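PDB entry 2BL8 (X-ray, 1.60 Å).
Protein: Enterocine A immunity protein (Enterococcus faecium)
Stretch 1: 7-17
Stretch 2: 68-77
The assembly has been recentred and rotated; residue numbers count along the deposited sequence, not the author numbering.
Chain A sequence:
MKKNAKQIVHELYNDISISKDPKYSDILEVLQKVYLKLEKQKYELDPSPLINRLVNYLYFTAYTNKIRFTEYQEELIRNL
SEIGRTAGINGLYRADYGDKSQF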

# COMPACT_ATOMS: atom_id res chain seq x y z
N GLN A 7 0.92 8.92 7.12
CA GLN A 7 0.53 8.24 8.34
C GLN A 7 0.28 6.76 8.11
O GLN A 7 0.75 5.91 8.88
CB GLN A 7 -0.73 8.89 8.93
CG GLN A 7 -1.07 8.42 10.33
CD GLN A 7 -2.30 9.11 10.89
OE1 GLN A 7 -2.47 10.32 10.73
NE2 GLN A 7 -3.17 8.35 11.55
N ILE A 8 -0.47 6.44 7.06
CA ILE A 8 -0.76 5.04 6.76
C ILE A 8 0.50 4.26 6.41
O ILE A 8 0.69 3.14 6.89
CB ILE A 8 -1.78 4.92 5.61
CG1 ILE A 8 -3.08 5.65 5.98
CG2 ILE A 8 -2.05 3.46 5.32
CD1 ILE A 8 -3.75 5.13 7.22
N VAL A 9 1.37 4.85 5.60
CA VAL A 9 2.61 4.19 5.21
C VAL A 9 3.47 3.96 6.45
O VAL A 9 4.03 2.88 6.63
CB VAL A 9 3.41 5.03 4.20
CG1 VAL A 9 4.80 4.45 4.01
CG2 VAL A 9 2.68 5.06 2.87
N HIS A 10 3.57 4.99 7.29
CA HIS A 10 4.35 4.90 8.52
C HIS A 10 3.79 3.80 9.41
O HIS A 10 4.54 3.00 9.96
CB HIS A 10 4.32 6.25 9.25
CG HIS A 10 5.36 6.38 10.32
ND1 HIS A 10 5.67 7.60 10.90
CD2 HIS A 10 6.15 5.47 10.92
CE1 HIS A 10 6.62 7.42 11.80
NE2 HIS A 10 6.93 6.13 11.84
N GLU A 11 2.47 3.76 9.54
CA GLU A 11 1.83 2.75 10.38
C GLU A 11 2.01 1.33 9.82
O GLU A 11 2.23 0.39 10.58
CB GLU A 11 0.34 3.06 10.54
CG GLU A 11 0.08 4.38 11.27
CD GLU A 11 -1.39 4.74 11.36
OE1 GLU A 11 -2.15 4.37 10.44
OE2 GLU A 11 -1.78 5.40 12.34
N LEU A 12 1.92 1.19 8.51
CA LEU A 12 2.07 -0.12 7.89
C LEU A 12 3.52 -0.59 8.07
O LEU A 12 3.78 -1.75 8.38
CB LEU A 12 1.71 -0.05 6.40
CG LEU A 12 1.70 -1.36 5.60
CD1 LEU A 12 0.72 -2.35 6.22
CD2 LEU A 12 1.31 -1.06 4.15
N TYR A 13 4.46 0.34 7.88
CA TYR A 13 5.88 0.02 8.03
C TYR A 13 6.17 -0.47 9.44
O TYR A 13 6.78 -1.52 9.64
CB TYR A 13 6.74 1.26 7.75
CG TYR A 13 8.23 0.99 7.86
CD1 TYR A 13 9.00 0.79 6.72
CD2 TYR A 13 8.84 0.90 9.11
CE1 TYR A 13 10.36 0.49 6.82
CE2 TYR A 13 10.20 0.60 9.22
CZ TYR A 13 10.95 0.39 8.07
OH TYR A 13 12.29 0.09 8.17
N ASN A 14 5.74 0.31 10.43
CA ASN A 14 5.97 -0.03 11.83
C ASN A 14 5.32 -1.33 12.25
O ASN A 14 5.92 -2.11 12.99
CB ASN A 14 5.48 1.11 12.73
CG ASN A 14 6.46 2.26 12.80
OD1 ASN A 14 7.37 2.36 11.98
ND2 ASN A 14 6.27 3.14 13.78
N ASP A 15 4.11 -1.59 11.77
CA ASP A 15 3.42 -2.82 12.14
C ASP A 15 4.16 -4.05 11.61
O ASP A 15 4.29 -5.06 12.30
CB ASP A 15 1.99 -2.82 11.61
CG ASP A 15 1.14 -3.89 12.27
OD1 ASP A 15 0.81 -3.72 13.46
OD2 ASP A 15 0.81 -4.89 11.60
N ILE A 16 4.64 -3.95 10.37
CA ILE A 16 5.36 -5.05 9.75
C ILE A 16 6.76 -5.21 10.34
O ILE A 16 7.22 -6.32 10.60
CB ILE A 16 5.49 -4.84 8.22
CG1 ILE A 16 4.12 -4.99 7.55
CG2 ILE A 16 6.48 -5.83 7.62
CD1 ILE A 16 4.11 -4.65 6.07
N SER A 17 7.43 -4.08 10.56
CA SER A 17 8.79 -4.07 11.09
C SER A 17 8.93 -4.75 12.45
O SER A 17 9.95 -5.38 12.73
CB SER A 17 9.31 -2.64 11.18
OG SER A 17 8.58 -1.90 12.14
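Stretch 2 (68-77) RFTEYQEELI

The apolar centre of this contact is Leu76, which loses more surface to the other stretch than any residue on either side. Its CA-to-CB bond points toward stretch 1, and its side chain, with chi1 m and chi2 t, reaches the helix backbone itself: Leu76 CD1 lies 3.9 Å from Leu12 CA. The side chains of the two leucines also meet, Leu12 CD1 to Leu76 CD1, at 4.1 Å. Leu12 leaves its backbone sideways, yet with chi1 t and chi2 p its end comes nearer to stretch 2. There Leu12 CD2 packs against Ile77 CG1 at 3.9 Å, and Leu12 CD1 lies 4.0 Å from Gln73 CB. A branched aliphatic chain suits such a buried place, since its two methyls can fill space around several neighbours without leaving a polar group unsatisfied. Ile77 points its CA-to-CB bond away from stretch 1 and still takes part through CG1.

The backbones that carry these side chains are both helical. All of 7-17 belongs to a helix that begins earlier in the chain, while in stretch 2 an extended lead-in, residues 68-70, gives way to a helix from Glu71 onward. The two helices run nearly antiparallel, with a signed crossing angle of -159° and a closest axial approach of 10.0 Å. Because the directions oppose, the register descends along one helix as it climbs the other: Ile8 CA lies 6.4 Å from Leu76 CA, and Leu12 CA lies 6.4 Å from Gln73 CA. The two pairs lie about one helical turn apart, four residues along stretch 1 and three along stretch 2.

Away from the centre, Ile8 sets its CG2 methyl 3.4 Å from Leu76 O and 4.2 Å from Leu76 CB, so a beta-branched residue covers the backbone as well as the side chain. At the other end Ile16, another sideways residue whose end comes nearer, brings CD1 to 4.3 Å from Phe69 CE1, approaching the ring obliquely. The buried Phe69 thus extends the apolar packing to the segment before the helix.

Polar groups take over at the edge. Glu11 points toward stretch 2, and its OE1 lies 3.9 Å from Leu76 CD2. Glu11 is partly exposed, as suits a charged residue at the border, and its aliphatic part flanks the leucine, with Glu11 CB 4.3 Å from Leu76 CD1. Asp15 makes the one hydrogen bond across the contact, accepting at OD2 from Gln73 NE2 at 2.9 Å. Glutamine suits this buried site because its amide can donate and accept at once: Gln73 OE1 receives a hydrogen bond from Thr70 N at 3.0 Å. Thr70, at the N-cap position, answers through its side chain, with OG1 accepting from Gln73 N at 3.1 Å. This reciprocal pair satisfies backbone NH groups at the start of the helix and ties the cap to the residue that holds Asp15. Farther out, Asp15 OD1 lies 3.8 Å from Tyr72 CE2, at the ring's edge and near its plane, where the polarised C-H bonds suit a carboxylate oxygen.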

# COMPACT_ATOMS: atom_id res chain seq x y z
N ARG A 68 1.23 -13.47 3.63
CA ARG A 68 -0.13 -13.16 4.04
C ARG A 68 -0.14 -12.00 5.04
O ARG A 68 0.37 -12.13 6.15
CB ARG A 68 -0.80 -14.37 4.70
CG ARG A 68 -0.96 -15.59 3.80
CD ARG A 68 -1.75 -15.27 2.54
NE ARG A 68 -3.06 -14.70 2.82
CZ ARG A 68 -3.96 -14.42 1.88
NH1 ARG A 68 -3.68 -14.65 0.61
NH2 ARG A 68 -5.14 -13.90 2.22
N PHE A 69 -0.70 -10.87 4.62
CA PHE A 69 -0.79 -9.71 5.50
C PHE A 69 -1.85 -10.01 6.55
O PHE A 69 -2.77 -10.79 6.30
CB PHE A 69 -1.22 -8.48 4.71
CG PHE A 69 -0.21 -8.00 3.71
CD1 PHE A 69 1.01 -7.51 4.13
CD2 PHE A 69 -0.49 -8.04 2.35
CE1 PHE A 69 1.95 -7.05 3.21
CE2 PHE A 69 0.44 -7.59 1.41
CZ PHE A 69 1.66 -7.09 1.84
N THR A 70 -1.73 -9.39 7.72
CA THR A 70 -2.73 -9.60 8.76
C THR A 70 -3.98 -8.83 8.34
O THR A 70 -3.91 -7.96 7.47
CB THR A 70 -2.25 -9.08 10.13
OG1 THR A 70 -2.04 -7.66 10.06
CG2 THR A 70 -0.95 -9.76 10.53
N GLU A 71 -5.11 -9.14 8.96
CA GLU A 71 -6.36 -8.46 8.64
C GLU A 71 -6.19 -6.95 8.79
O GLU A 71 -6.67 -6.17 7.96
CB GLU A 71 -7.47 -8.95 9.58
CG GLU A 71 -8.85 -8.41 9.27
CD GLU A 71 -9.77 -9.47 8.69
OE1 GLU A 71 -9.88 -10.55 9.30
OE2 GLU A 71 -10.38 -9.21 7.63
N TYR A 72 -5.50 -6.53 9.84
CA TYR A 72 -5.26 -5.12 10.10
C TYR A 72 -4.38 -4.48 9.02
O TYR A 72 -4.65 -3.38 8.56
CB TYR A 72 -4.63 -4.95 11.48
CG TYR A 72 -4.16 -3.54 11.79
CD1 TYR A 72 -5.03 -2.46 11.71
CD2 TYR A 72 -2.84 -3.30 12.16
CE1 TYR A 72 -4.60 -1.16 11.98
CE2 TYR A 72 -2.39 -2.01 12.44
CZ TYR A 72 -3.27 -0.95 12.35
OH TYR A 72 -2.83 0.32 12.62
N GLN A 73 -3.32 -5.19 8.63
CA GLN A 73 -2.43 -4.68 7.59
C GLN A 73 -3.19 -4.53 6.27
O GLN A 73 -2.98 -3.57 5.53
CB GLN A 73 -1.23 -5.62 7.42
CG GLN A 73 -0.28 -5.59 8.61
CD GLN A 73 0.78 -6.67 8.56
OE1 GLN A 73 0.71 -7.60 7.75
NE2 GLN A 73 1.77 -6.57 9.44
N GLU A 74 -4.09 -5.48 5.99
CA GLU A 74 -4.90 -5.45 4.77
C GLU A 74 -5.79 -4.22 4.79
O GLU A 74 -6.02 -3.58 3.76
CB GLU A 74 -5.77 -6.70 4.67
CG GLU A 74 -5.01 -7.97 4.32
CD GLU A 74 -5.86 -9.22 4.42
OE1 GLU A 74 -7.08 -9.11 4.68
OE2 GLU A 74 -5.31 -10.33 4.25
N GLU A 75 -6.29 -3.90 5.98
CA GLU A 75 -7.15 -2.74 6.17
C GLU A 75 -6.37 -1.45 5.95
O GLU A 75 -6.88 -0.50 5.35
CB GLU A 75 -7.77 -2.80 7.57
CG GLU A 75 -8.86 -3.87 7.65
CD GLU A 75 -9.09 -4.42 9.04
OE1 GLU A 75 -8.63 -3.81 10.02
OE2 GLU A 75 -9.75 -5.48 9.14
N LEU A 76 -5.12 -1.42 6.40
CA LEU A 76 -4.29 -0.24 6.18
C LEU A 76 -4.03 -0.07 4.68
O LEU A 76 -4.09 1.04 4.16
CB LEU A 76 -2.96 -0.36 6.92
CG LEU A 76 -3.05 -0.26 8.45
CD1 LEU A 76 -1.66 -0.50 9.05
CD2 LEU A 76 -3.60 1.10 8.85
N ILE A 77 -3.75 -1.17 3.99
CA ILE A 77 -3.49 -1.08 2.55
C ILE A 77 -4.74 -0.56 1.84
O ILE A 77 -4.65 0.24 0.91
CB ILE A 77 -3.05 -2.44 1.97
CG1 ILE A 77 -1.73 -2.87 2.62
CG2 ILE A 77 -2.85 -2.32 0.46
CD1 ILE A 77 -1.30 -4.29 2.26